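PDB 6F74: alcohol oxidase from Myceliophthora thermophila, which binds FAD and, as a VAO-type flavoprotein, probably catalyses the oxygen-dependent oxidation of an alcohol substrate. Local coordinates for residues Gly430-Ile435 against Gln504-Val509; Phe498-Gly503 against Ala528-Leu533; Pro549-Ala554 against Gly583-Ile588. All blocks are in the same frame, centred on the assembly; numbering follows the deposited sequence.

Contact 1 (Gly430-Ile435 against Gln504-Val509); sequences GSTSII and QGIPKV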
ATOM      1  N   GLY A 430      -5.136  -3.070  11.971  1.00 18.80           N
ATOM      2  CA  GLY A 430      -5.412  -4.354  12.599  1.00 18.99           C
ATOM      3  C   GLY A 430      -6.612  -5.148  12.091  1.00 19.08           C
ATOM      4  O   GLY A 430      -6.946  -6.238  12.651  1.00 19.33           O
ATOM      5  N   SER A 431      -7.268  -4.642  11.042  1.00 18.95           N
ATOM      6  CA  SER A 431      -8.303  -5.417  10.355  1.00 19.06           C
ATOM      7  C   SER A 431      -7.854  -5.896   8.978  1.00 18.76           C
ATOM      8  O   SER A 431      -6.965  -5.286   8.341  1.00 18.45           O
ATOM      9  CB  SER A 431      -9.588  -4.612  10.213  1.00 19.27           C
ATOM     10  OG  SER A 431     -10.127  -4.363  11.468  1.00 19.64           O
ATOM     11  N   THR A 432      -8.489  -6.965   8.519  1.00 18.91           N
ATOM     12  CA  THR A 432      -8.316  -7.462   7.158  1.00 18.75           C
ATOM     13  C   THR A 432      -8.838  -6.436   6.146  1.00 18.69           C
ATOM     14  O   THR A 432      -9.896  -5.826   6.325  1.00 18.90           O
ATOM     15  CB  THR A 432      -9.027  -8.829   6.952  1.00 19.06           C
ATOM     16  OG1 THR A 432      -8.479  -9.785   7.852  1.00 19.14           O
ATOM     17  CG2 THR A 432      -8.827  -9.370   5.532  1.00 18.97           C
ATOM     18  N   SER A 433      -8.081  -6.260   5.070  1.00 18.43           N
ATOM     19  CA  SER A 433      -8.463  -5.351   3.987  1.00 18.40           C
ATOM     20  C   SER A 433      -9.144  -6.150   2.894  1.00 18.61           C
ATOM     21  O   SER A 433      -8.599  -7.164   2.440  1.00 18.59           O
ATOM     22  CB  SER A 433      -7.231  -4.654   3.415  1.00 18.11           C
ATOM     23  OG  SER A 433      -7.676  -3.626   2.563  1.00 18.14           O
ATOM     24  N   ILE A 434     -10.348  -5.721   2.542  1.00 18.86           N
ATOM     25  CA  ILE A 434     -11.096  -6.264   1.395  1.00 19.15           C
ATOM     26  C   ILE A 434     -11.613  -5.062   0.624  1.00 19.19           C
ATOM     27  O   ILE A 434     -12.678  -4.522   0.904  1.00 19.42           O
ATOM     28  CB  ILE A 434     -12.263  -7.203   1.797  1.00 19.60           C
ATOM     29  CG1 ILE A 434     -11.781  -8.197   2.866  1.00 19.58           C
ATOM     30  CG2 ILE A 434     -12.797  -7.908   0.542  1.00 19.94           C
ATOM     31  CD1 ILE A 434     -12.803  -9.235   3.263  1.00 20.09           C
ATOM     32  N   ILE A 435     -10.786  -4.616  -0.322  1.00 19.00           N
ATOM     33  CA  ILE A 435     -11.063  -3.439  -1.119  1.00 19.04           C
ATOM     34  C   ILE A 435     -10.863  -3.734  -2.592  1.00 19.20           C
ATOM     35  O   ILE A 435     -10.244  -4.753  -2.980  1.00 19.21           O
ATOM     36  CB  ILE A 435     -10.180  -2.234  -0.690  1.00 18.72           C
ATOM     37  CG1 ILE A 435      -8.688  -2.544  -0.887  1.00 18.46           C
ATOM     38  CG2 ILE A 435     -10.469  -1.861   0.765  1.00 18.65           C
ATOM     39  CD1 ILE A 435      -7.726  -1.376  -0.675  1.00 18.25           C
ATOM     40  N   GLN A 504     -15.223  -3.216   2.162  1.00 20.03           N
ATOM     41  CA  GLN A 504     -16.007  -3.570   3.351  1.00 20.35           C
ATOM     42  C   GLN A 504     -15.138  -4.388   4.277  1.00 20.18           C
ATOM     43  O   GLN A 504     -14.196  -5.041   3.845  1.00 19.93           O
ATOM     44  CB  GLN A 504     -17.231  -4.443   3.008  1.00 20.93           C
ATOM     45  CG  GLN A 504     -17.961  -4.013   1.774  1.00 21.16           C
ATOM     46  CD  GLN A 504     -19.226  -4.833   1.500  1.00 21.84           C
ATOM     47  OE1 GLN A 504     -19.759  -4.782   0.400  1.00 22.11           O
ATOM     48  NE2 GLN A 504     -19.690  -5.607   2.488  1.00 22.19           N
ATOM     49  N   GLY A 505     -15.505  -4.398   5.552  1.00 20.39           N
ATOM     50  CA  GLY A 505     -14.859  -5.221   6.571  1.00 20.36           C
ATOM     51  C   GLY A 505     -15.552  -6.553   6.805  1.00 20.83           C
ATOM     52  O   GLY A 505     -16.692  -6.760   6.364  1.00 21.28           O
ATOM     53  N   ILE A 506     -14.853  -7.434   7.516  1.00 20.79           N
ATOM     54  CA  ILE A 506     -15.382  -8.684   8.007  1.00 21.28           C
ATOM     55  C   ILE A 506     -15.149  -8.700   9.516  1.00 21.42           C
ATOM     56  O   ILE A 506     -14.203  -8.053   9.999  1.00 21.03           O
ATOM     57  CB  ILE A 506     -14.714  -9.942   7.390  1.00 21.18           C
ATOM     58  CG1 ILE A 506     -13.173  -9.821   7.354  1.00 20.56           C
ATOM     59  CG2 ILE A 506     -15.235 -10.155   5.991  1.00 21.30           C
ATOM     60  CD1 ILE A 506     -12.423 -11.037   6.829  1.00 20.46           C
ATOM     61  N   PRO A 507     -15.984  -9.440  10.257  1.00 22.05           N
ATOM     62  CA  PRO A 507     -15.710  -9.633  11.682  1.00 22.27           C
ATOM     63  C   PRO A 507     -14.287 -10.109  11.934  1.00 21.83           C
ATOM     64  O   PRO A 507     -13.666 -10.752  11.074  1.00 21.52           O
ATOM     65  CB  PRO A 507     -16.728 -10.735  12.107  1.00 23.06           C
ATOM     66  CG  PRO A 507     -17.816 -10.668  11.081  1.00 23.32           C
ATOM     67  CD  PRO A 507     -17.114 -10.280   9.803  1.00 22.65           C
ATOM     68  N   LYS A 508     -13.771  -9.772  13.104  1.00 21.86           N
ATOM     69  CA  LYS A 508     -12.411 -10.151  13.501  1.00 21.52           C
ATOM     70  C   LYS A 508     -12.247 -11.678  13.452  1.00 21.71           C
ATOM     71  O   LYS A 508     -11.249 -12.185  12.937  1.00 21.31           O
ATOM     72  CB  LYS A 508     -12.161  -9.611  14.917  1.00 21.75           C
ATOM     73  CG  LYS A 508     -10.801  -9.900  15.513  1.00 21.52           C
ATOM     74  CD  LYS A 508     -10.724  -9.287  16.905  1.00 21.89           C
ATOM     75  CE  LYS A 508     -11.489 -10.101  17.946  1.00 22.65           C
ATOM     76  NZ  LYS A 508     -11.381  -9.441  19.271  1.00 23.05           N
ATOM     77  N   VAL A 509     -13.236 -12.402  13.988  1.00 22.39           N
ATOM     78  CA  VAL A 509     -13.324 -13.855  13.833  1.00 22.70           C
ATOM     79  C   VAL A 509     -14.375 -14.136  12.757  1.00 22.95           C
ATOM     80  O   VAL A 509     -15.567 -14.137  13.022  1.00 23.56           O
ATOM     81  CB  VAL A 509     -13.659 -14.592  15.146  1.00 23.40           C
ATOM     82  CG1 VAL A 509     -13.592 -16.114  14.932  1.00 23.70           C
ATOM     83  CG2 VAL A 509     -12.681 -14.203  16.243  1.00 23.25           C
TER
HETATM   84  O   HOH W   1     -11.965  -6.522   7.981  1.00 11.79           O
HETATM   85  O   HOH W   2     -11.848  -3.682   4.129  1.00 13.82           O
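Ile434, Ile506 and Gln504 contribute most of the surface buried where loop 430-435 meets loop 504-509. The two isoleucine side chains meet at about a right angle. CD1 of Ile434 approaches the CG2 branch of Ile506 to 3.8 Å and also lies 4.0 Å from CD1 of the same residue, so this one methyl touches both branches. CG1 of Ile506 stands between its backbone N and carbonyl carbon (chi1 45°), which carries Ile506 CD1 on to Thr432 CB at 4.1 Å. Gln504 takes part through its backbone: its N-H donates to Ile434 O at 3.1 Å, and the C=O...N angle of 169° shows a nearly linear approach to the oxygen. Its amide leads away from the contact, with OE1 accepting from Lys526. Two waters continue the backbone pairing. One donates to Gln504 O at 2.7 Å and accepts from Ile434 N; the other donates to Thr432 O and accepts from Ile506 N at 3.1 Å. The hydroxyl of Thr432 bonds to Pro101 O. A single direct bond followed by two water bridges implies that these loops extend the pairing of strands 435-440 and 498-503 in hydrated form, with the two isoleucines packed together beside it.

Contact 2 (Phe498-Gly503 against Ala528-Leu533); sequences FVMISG and AALKKL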
ATOM      1  N   PHE A 498      -7.293  10.473 -10.661  1.00 21.09           N
ATOM      2  CA  PHE A 498      -7.624   9.964  -9.353  1.00 20.60           C
ATOM      3  C   PHE A 498      -8.008   8.493  -9.362  1.00 20.44           C
ATOM      4  O   PHE A 498      -8.231   7.899 -10.406  1.00 20.72           O
ATOM      5  CB  PHE A 498      -8.723  10.815  -8.703  1.00 20.55           C
ATOM      6  CG  PHE A 498     -10.092  10.663  -9.312  1.00 20.76           C
ATOM      7  CD1 PHE A 498     -10.497  11.488 -10.360  1.00 21.21           C
ATOM      8  CD2 PHE A 498     -11.014   9.766  -8.787  1.00 20.59           C
ATOM      9  CE1 PHE A 498     -11.760  11.368 -10.902  1.00 21.46           C
ATOM     10  CE2 PHE A 498     -12.288   9.662  -9.319  1.00 20.86           C
ATOM     11  CZ  PHE A 498     -12.664  10.454 -10.378  1.00 21.30           C
ATOM     12  N   VAL A 499      -8.034   7.924  -8.159  1.00 20.03           N
ATOM     13  CA  VAL A 499      -8.413   6.546  -7.921  1.00 19.87           C
ATOM     14  C   VAL A 499      -9.633   6.521  -7.014  1.00 19.73           C
ATOM     15  O   VAL A 499      -9.746   7.319  -6.092  1.00 19.59           O
ATOM     16  CB  VAL A 499      -7.269   5.758  -7.272  1.00 19.57           C
ATOM     17  CG1 VAL A 499      -7.634   4.279  -7.152  1.00 19.46           C
ATOM     18  CG2 VAL A 499      -5.988   5.923  -8.094  1.00 19.76           C
ATOM     19  N   MET A 500     -10.560   5.610  -7.307  1.00 19.86           N
ATOM     20  CA  MET A 500     -11.661   5.290  -6.383  1.00 19.78           C
ATOM     21  C   MET A 500     -11.334   3.965  -5.736  1.00 19.56           C
ATOM     22  O   MET A 500     -10.951   3.006  -6.429  1.00 19.64           O
ATOM     23  CB  MET A 500     -12.999   5.196  -7.107  1.00 20.17           C
ATOM     24  CG  MET A 500     -13.461   6.528  -7.675  1.00 20.42           C
ATOM     25  SD  MET A 500     -14.842   6.473  -8.812  1.00 21.00           S
ATOM     26  CE  MET A 500     -16.226   6.158  -7.740  1.00 21.03           C
ATOM     27  N   ILE A 501     -11.421   3.930  -4.412  1.00 19.32           N
ATOM     28  CA  ILE A 501     -11.307   2.709  -3.629  1.00 19.16           C
ATOM     29  C   ILE A 501     -12.626   2.502  -2.887  1.00 19.31           C
ATOM     30  O   ILE A 501     -13.161   3.428  -2.289  1.00 19.33           O
ATOM     31  CB  ILE A 501     -10.156   2.808  -2.631  1.00 18.82           C
ATOM     32  CG1 ILE A 501      -8.856   2.972  -3.410  1.00 18.76           C
ATOM     33  CG2 ILE A 501     -10.091   1.586  -1.732  1.00 18.70           C
ATOM     34  CD1 ILE A 501      -7.599   3.063  -2.584  1.00 18.51           C
ATOM     35  N   SER A 502     -13.159   1.292  -2.965  1.00 19.47           N
ATOM     36  CA  SER A 502     -14.392   0.925  -2.256  1.00 19.71           C
ATOM     37  C   SER A 502     -14.147  -0.399  -1.557  1.00 19.65           C
ATOM     38  O   SER A 502     -13.548  -1.291  -2.123  1.00 19.61           O
ATOM     39  CB  SER A 502     -15.557   0.826  -3.229  1.00 20.17           C
ATOM     40  OG  SER A 502     -16.791   0.584  -2.563  1.00 20.48           O
ATOM     41  N   GLY A 503     -14.595  -0.539  -0.322  1.00 19.67           N
ATOM     42  CA  GLY A 503     -14.314  -1.783   0.435  1.00 19.65           C
ATOM     43  C   GLY A 503     -15.319  -2.031   1.548  1.00 19.94           C
ATOM     44  O   GLY A 503     -16.156  -1.176   1.836  1.00 20.13           O
ATOM     45  N   ALA A 528     -16.948  -4.426 -10.032  1.00 22.90           N
ATOM     46  CA  ALA A 528     -17.652  -4.512 -11.309  1.00 23.62           C
ATOM     47  C   ALA A 528     -18.294  -3.201 -11.738  1.00 23.79           C
ATOM     48  O   ALA A 528     -18.308  -2.888 -12.930  1.00 24.20           O
ATOM     49  CB  ALA A 528     -18.723  -5.608 -11.256  1.00 24.25           C
ATOM     50  N   ALA A 529     -18.848  -2.462 -10.781  1.00 23.54           N
ATOM     51  CA  ALA A 529     -19.445  -1.167 -11.070  1.00 23.66           C
ATOM     52  C   ALA A 529     -18.342  -0.191 -11.462  1.00 23.25           C
ATOM     53  O   ALA A 529     -18.507   0.594 -12.401  1.00 23.55           O
ATOM     54  CB  ALA A 529     -20.183  -0.642  -9.865  1.00 23.47           C
ATOM     55  N   LEU A 530     -17.219  -0.248 -10.737  1.00 22.61           N
ATOM     56  CA  LEU A 530     -16.099   0.648 -11.015  1.00 22.26           C
ATOM     57  C   LEU A 530     -15.487   0.383 -12.377  1.00 22.61           C
ATOM     58  O   LEU A 530     -15.089   1.336 -13.066  1.00 22.70           O
ATOM     59  CB  LEU A 530     -15.031   0.549  -9.935  1.00 21.61           C
ATOM     60  CG  LEU A 530     -15.382   1.100  -8.557  1.00 21.24           C
ATOM     61  CD1 LEU A 530     -14.240   0.869  -7.578  1.00 20.68           C
ATOM     62  CD2 LEU A 530     -15.778   2.583  -8.607  1.00 21.26           C
ATOM     63  N   LYS A 531     -15.420  -0.896 -12.766  1.00 22.88           N
ATOM     64  CA  LYS A 531     -14.937  -1.286 -14.089  1.00 23.34           C
ATOM     65  C   LYS A 531     -15.848  -0.842 -15.178  1.00 24.04           C
ATOM     66  O   LYS A 531     -15.372  -0.372 -16.215  1.00 24.34           O
ATOM     67  CB  LYS A 531     -14.698  -2.808 -14.190  1.00 23.51           C
ATOM     68  CG  LYS A 531     -13.438  -3.232 -13.471  1.00 22.89           C
ATOM     69  CD  LYS A 531     -12.976  -4.653 -13.749  1.00 23.08           C
ATOM     70  CE  LYS A 531     -11.814  -4.996 -12.821  1.00 22.43           C
ATOM     71  NZ  LYS A 531     -11.212  -6.361 -12.992  1.00 22.54           N
ATOM     72  N   LYS A 532     -17.161  -0.987 -14.963  1.00 24.37           N
ATOM     73  CA  LYS A 532     -18.148  -0.494 -15.917  1.00 25.08           C
ATOM     74  C   LYS A 532     -18.056   1.010 -16.107  1.00 24.95           C
ATOM     75  O   LYS A 532     -18.182   1.501 -17.234  1.00 25.49           O
ATOM     76  CB  LYS A 532     -19.567  -0.874 -15.489  1.00 25.46           C
ATOM     77  CG  LYS A 532     -20.643  -0.463 -16.505  1.00 26.30           C
ATOM     78  CD  LYS A 532     -22.000  -1.071 -16.152  1.00 26.80           C
ATOM     79  CE  LYS A 532     -23.073  -0.577 -17.082  1.00 27.64           C
ATOM     80  NZ  LYS A 532     -24.411  -0.750 -16.457  1.00 28.00           N
ATOM     81  N   LEU A 533     -17.860   1.748 -15.021  1.00 24.30           N
ATOM     82  CA  LEU A 533     -17.604   3.183 -15.108  1.00 24.12           C
ATOM     83  C   LEU A 533     -16.345   3.519 -15.898  1.00 24.11           C
ATOM     84  O   LEU A 533     -16.401   4.362 -16.798  1.00 24.51           O
ATOM     85  CB  LEU A 533     -17.459   3.779 -13.725  1.00 23.44           C
ATOM     86  CG  LEU A 533     -17.194   5.291 -13.645  1.00 23.25           C
ATOM     87  CD1 LEU A 533     -18.328   6.078 -14.286  1.00 23.80           C
ATOM     88  CD2 LEU A 533     -17.002   5.651 -12.174  1.00 22.61           C
TER
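Met500 on strand 498-503 lies against Leu530 and Leu533, one helical turn apart on helix 512-533, and its thioether end makes most of the contact. The chain runs extended through chi2 and then bends at chi3 (74°), which brings CE round to Leu530, where it lies 3.7 Å from CD2. The Met500 and Leu530 side chains meet at a slant: CD2 of Leu530 is also 4.0 Å from SD and 4.1 Å from CB of Met500, so a single methyl meets the methionine at CB, SD and CE. The other branch of Leu530, CD1, faces the backbone, 4.1 Å from Met500 O. Leu533 approaches differently, at about a right angle to Met500, touching it through CD2 at 4.1 Å from SD. Its CG is anti to the backbone N (chi1 180°), and chi2 of 60° sets which branch faces the sulfur. All three residues are buried, and their contacts are apolar. The helix thus covers one face of the antiparallel sheet in which strand 498-503 lies between strands 467-472 and 435-440. Met500 also touches Ile440 of the latter strand, while helix 448-458 packs beside the same helix, with Val458 against Leu530 and Ala454 against Leu533.

Contact 3 (Pro549-Ala554 against Gly583-Ile588); sequences PEYIDA and GAEDFI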
ATOM      1  N   PRO A 549     -10.311 -12.114 -10.457  1.00 22.36           N
ATOM      2  CA  PRO A 549      -9.850 -12.991 -11.541  1.00 22.84           C
ATOM      3  C   PRO A 549      -9.049 -12.278 -12.629  1.00 22.91           C
ATOM      4  O   PRO A 549      -8.236 -12.907 -13.312  1.00 23.13           O
ATOM      5  CB  PRO A 549     -11.157 -13.500 -12.174  1.00 23.63           C
ATOM      6  CG  PRO A 549     -12.178 -13.415 -11.081  1.00 23.52           C
ATOM      7  CD  PRO A 549     -11.759 -12.235 -10.230  1.00 22.76           C
ATOM      8  N   GLU A 550      -9.336 -10.999 -12.844  1.00 22.81           N
ATOM      9  CA  GLU A 550      -8.620 -10.223 -13.853  1.00 22.93           C
ATOM     10  C   GLU A 550      -7.545  -9.333 -13.268  1.00 22.28           C
ATOM     11  O   GLU A 550      -7.179  -8.335 -13.897  1.00 22.35           O
ATOM     12  CB  GLU A 550      -9.622  -9.382 -14.639  1.00 23.39           C
ATOM     13  CG  GLU A 550     -10.742 -10.170 -15.305  1.00 24.16           C
ATOM     14  CD  GLU A 550     -10.266 -11.166 -16.330  1.00 24.75           C
ATOM     15  OE1 GLU A 550      -9.154 -10.972 -16.907  1.00 24.73           O
ATOM     16  OE2 GLU A 550     -11.005 -12.178 -16.540  1.00 25.31           O
ATOM     17  N   TYR A 551      -7.037  -9.678 -12.081  1.00 21.73           N
ATOM     18  CA  TYR A 551      -6.042  -8.849 -11.377  1.00 21.15           C
ATOM     19  C   TYR A 551      -4.813  -8.540 -12.188  1.00 21.25           C
ATOM     20  O   TYR A 551      -4.240  -7.500 -11.994  1.00 21.00           O
ATOM     21  CB  TYR A 551      -5.590  -9.447 -10.029  1.00 20.65           C
ATOM     22  CG  TYR A 551      -4.557 -10.552 -10.140  1.00 20.67           C
ATOM     23  CD1 TYR A 551      -3.169 -10.264 -10.234  1.00 20.48           C
ATOM     24  CD2 TYR A 551      -4.943 -11.876 -10.162  1.00 20.94           C
ATOM     25  CE1 TYR A 551      -2.223 -11.289 -10.361  1.00 20.55           C
ATOM     26  CE2 TYR A 551      -4.002 -12.909 -10.266  1.00 20.99           C
ATOM     27  CZ  TYR A 551      -2.659 -12.616 -10.384  1.00 20.79           C
ATOM     28  OH  TYR A 551      -1.758 -13.635 -10.532  1.00 20.89           O
ATOM     29  N   ILE A 552      -4.383  -9.437 -13.078  1.00 21.69           N
ATOM     30  CA  ILE A 552      -3.153  -9.203 -13.866  1.00 21.87           C
ATOM     31  C   ILE A 552      -3.323  -7.908 -14.677  1.00 22.14           C
ATOM     32  O   ILE A 552      -2.465  -6.993 -14.668  1.00 22.00           O
ATOM     33  CB  ILE A 552      -2.821 -10.422 -14.785  1.00 22.42           C
ATOM     34  CG1 ILE A 552      -2.226 -11.537 -13.941  1.00 22.10           C
ATOM     35  CG2 ILE A 552      -1.879 -10.026 -15.932  1.00 22.87           C
ATOM     36  CD1 ILE A 552      -1.949 -12.883 -14.622  1.00 22.60           C
ATOM     37  N   ASP A 553      -4.436  -7.865 -15.379  1.00 22.59           N
ATOM     38  CA  ASP A 553      -4.853  -6.697 -16.171  1.00 22.92           C
ATOM     39  C   ASP A 553      -4.970  -5.437 -15.329  1.00 22.40           C
ATOM     40  O   ASP A 553      -4.397  -4.382 -15.650  1.00 22.44           O
ATOM     41  CB  ASP A 553      -6.221  -6.988 -16.802  1.00 23.46           C
ATOM     42  CG  ASP A 553      -6.297  -6.587 -18.214  1.00 24.20           C
ATOM     43  OD1 ASP A 553      -6.199  -5.384 -18.518  1.00 24.24           O
ATOM     44  OD2 ASP A 553      -6.467  -7.499 -19.038  1.00 24.81           O
ATOM     45  N   ALA A 554      -5.709  -5.563 -14.233  1.00 21.97           N
ATOM     46  CA  ALA A 554      -5.943  -4.458 -13.299  1.00 21.49           C
ATOM     47  C   ALA A 554      -4.623  -3.897 -12.768  1.00 21.10           C
ATOM     48  O   ALA A 554      -4.383  -2.701 -12.844  1.00 21.07           O
ATOM     49  CB  ALA A 554      -6.805  -4.932 -12.151  1.00 21.16           C
ATOM     50  N   GLY A 583       4.145 -13.133 -12.391  1.00 21.32           N
ATOM     51  CA  GLY A 583       4.557 -14.532 -12.518  1.00 21.52           C
ATOM     52  C   GLY A 583       3.945 -15.517 -11.550  1.00 21.21           C
ATOM     53  O   GLY A 583       4.193 -16.702 -11.689  1.00 21.42           O
ATOM     54  N   ALA A 584       3.131 -15.036 -10.604  1.00 20.77           N
ATOM     55  CA  ALA A 584       2.582 -15.877  -9.541  1.00 20.49           C
ATOM     56  C   ALA A 584       1.630 -16.950 -10.042  1.00 20.91           C
ATOM     57  O   ALA A 584       1.447 -17.967  -9.384  1.00 20.85           O
ATOM     58  CB  ALA A 584       1.889 -15.004  -8.488  1.00 20.03           C
ATOM     59  N   GLU A 585       1.049 -16.731 -11.217  1.00 21.39           N
ATOM     60  CA  GLU A 585       0.179 -17.710 -11.861  1.00 21.93           C
ATOM     61  C   GLU A 585       0.865 -19.009 -12.275  1.00 22.30           C
ATOM     62  O   GLU A 585       0.177 -19.979 -12.634  1.00 22.76           O
ATOM     63  CB  GLU A 585      -0.514 -17.086 -13.091  1.00 22.44           C
ATOM     64  CG  GLU A 585       0.398 -16.748 -14.275  1.00 22.84           C
ATOM     65  CD  GLU A 585       1.027 -15.366 -14.224  1.00 22.53           C
ATOM     66  OE1 GLU A 585       1.166 -14.727 -13.116  1.00 21.89           O
ATOM     67  OE2 GLU A 585       1.394 -14.922 -15.339  1.00 23.00           O
ATOM     68  N   ASP A 586       2.201 -19.044 -12.285  1.00 22.18           N
ATOM     69  CA  ASP A 586       2.910 -20.283 -12.543  1.00 22.49           C
ATOM     70  C   ASP A 586       3.017 -21.178 -11.324  1.00 22.13           C
ATOM     71  O   ASP A 586       3.529 -22.316 -11.437  1.00 22.39           O
ATOM     72  CB  ASP A 586       4.299 -20.006 -13.136  1.00 22.63           C
ATOM     73  CG  ASP A 586       4.219 -19.543 -14.561  1.00 23.25           C
ATOM     74  OD1 ASP A 586       3.153 -19.747 -15.195  1.00 23.67           O
ATOM     75  OD2 ASP A 586       5.189 -18.929 -15.042  1.00 23.36           O
ATOM     76  N   PHE A 587       2.542 -20.693 -10.176  1.00 21.59           N
ATOM     77  CA  PHE A 587       2.494 -21.446  -8.929  1.00 21.29           C
ATOM     78  C   PHE A 587       1.076 -21.543  -8.359  1.00 21.28           C
ATOM     79  O   PHE A 587       0.173 -20.782  -8.742  1.00 21.37           O
ATOM     80  CB  PHE A 587       3.389 -20.784  -7.906  1.00 20.70           C
ATOM     81  CG  PHE A 587       4.845 -21.081  -8.081  1.00 20.72           C
ATOM     82  CD1 PHE A 587       5.564 -20.570  -9.109  1.00 20.97           C
ATOM     83  CD2 PHE A 587       5.509 -21.882  -7.153  1.00 20.53           C
ATOM     84  CE1 PHE A 587       6.917 -20.856  -9.231  1.00 21.05           C
ATOM     85  CE2 PHE A 587       6.846 -22.155  -7.254  1.00 20.58           C
ATOM     86  CZ  PHE A 587       7.542 -21.660  -8.279  1.00 20.84           C
ATOM     87  N   ILE A 588       0.903 -22.478  -7.429  1.00 21.22           N
ATOM     88  CA  ILE A 588      -0.298 -22.597  -6.619  1.00 21.20           C
ATOM     89  C   ILE A 588       0.091 -22.390  -5.164  1.00 20.66           C
ATOM     90  O   ILE A 588       0.878 -23.167  -4.614  1.00 20.58           O
ATOM     91  CB  ILE A 588      -0.976 -23.980  -6.794  1.00 21.77           C
ATOM     92  CG1 ILE A 588      -1.325 -24.211  -8.262  1.00 22.40           C
ATOM     93  CG2 ILE A 588      -2.255 -24.081  -5.929  1.00 21.84           C
ATOM     94  CD1 ILE A 588      -1.750 -25.638  -8.578  1.00 23.06           C
TER
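Glu585, in the short 3-10 turn 584-586, faces Ile552 and Tyr551 at the start of helix 551-556. Followed outward, its CB points toward the helix, yet neither CB nor CG comes within 4.2 Å of segment 549-554; the touching begins at the carboxylate. CG lies between the backbone N and carbonyl carbon (chi1 68°), and a bend at chi2 (-88°) turns the acid group across the end of Ile552. There CD is 3.9 Å from Ile552 CD1, and OE1 and OE2 lie 3.9 Å and 4.0 Å from that same methyl, so the isoleucine end meets the whole carboxylate. OE1 also approaches Tyr551 OH, but at 4.1 Å this is proximity alone. The ring and carboxylate planes stand 77° apart, and Ile552 CG1 lies over one face of the ring, offset toward its rim. Ala584 CB adds a looser approach to Tyr551 OH at 4.4 Å. OE2 has its polar partner in Tyr560 OH, which also bonds to Gly583 N. The chemistry thus implies that the hydrogen bond to Tyr560, not one to helix 551-556, orients OE2, while a methyl and a phenol border the carboxylate, joining the helix start to the turn before strand 587-588 by van der Waals contact.

Overall arrangement
Contact 2 is the fully buried one, all three of its touching residues being shielded, whereas contacts 1 and 3 are partly buried. Contacts 1 and 2 share elements: strand 498-503 runs straight into loop 504-509, and Ile435 packs against Ile501, Ser502 and Gly503, so the two form a continuous region along the edge of the seven-stranded sheet. Contact 3 stands apart from contact 1, about 10 Å away at the nearest atoms, but meets contact 2 where Lys531 packs on Glu550. Chemistry follows place: apolar side chains alone between sheet and helix, backbone and water bonds with an isoleucine pair between loops, and a carboxylate against a methyl near the C-terminus.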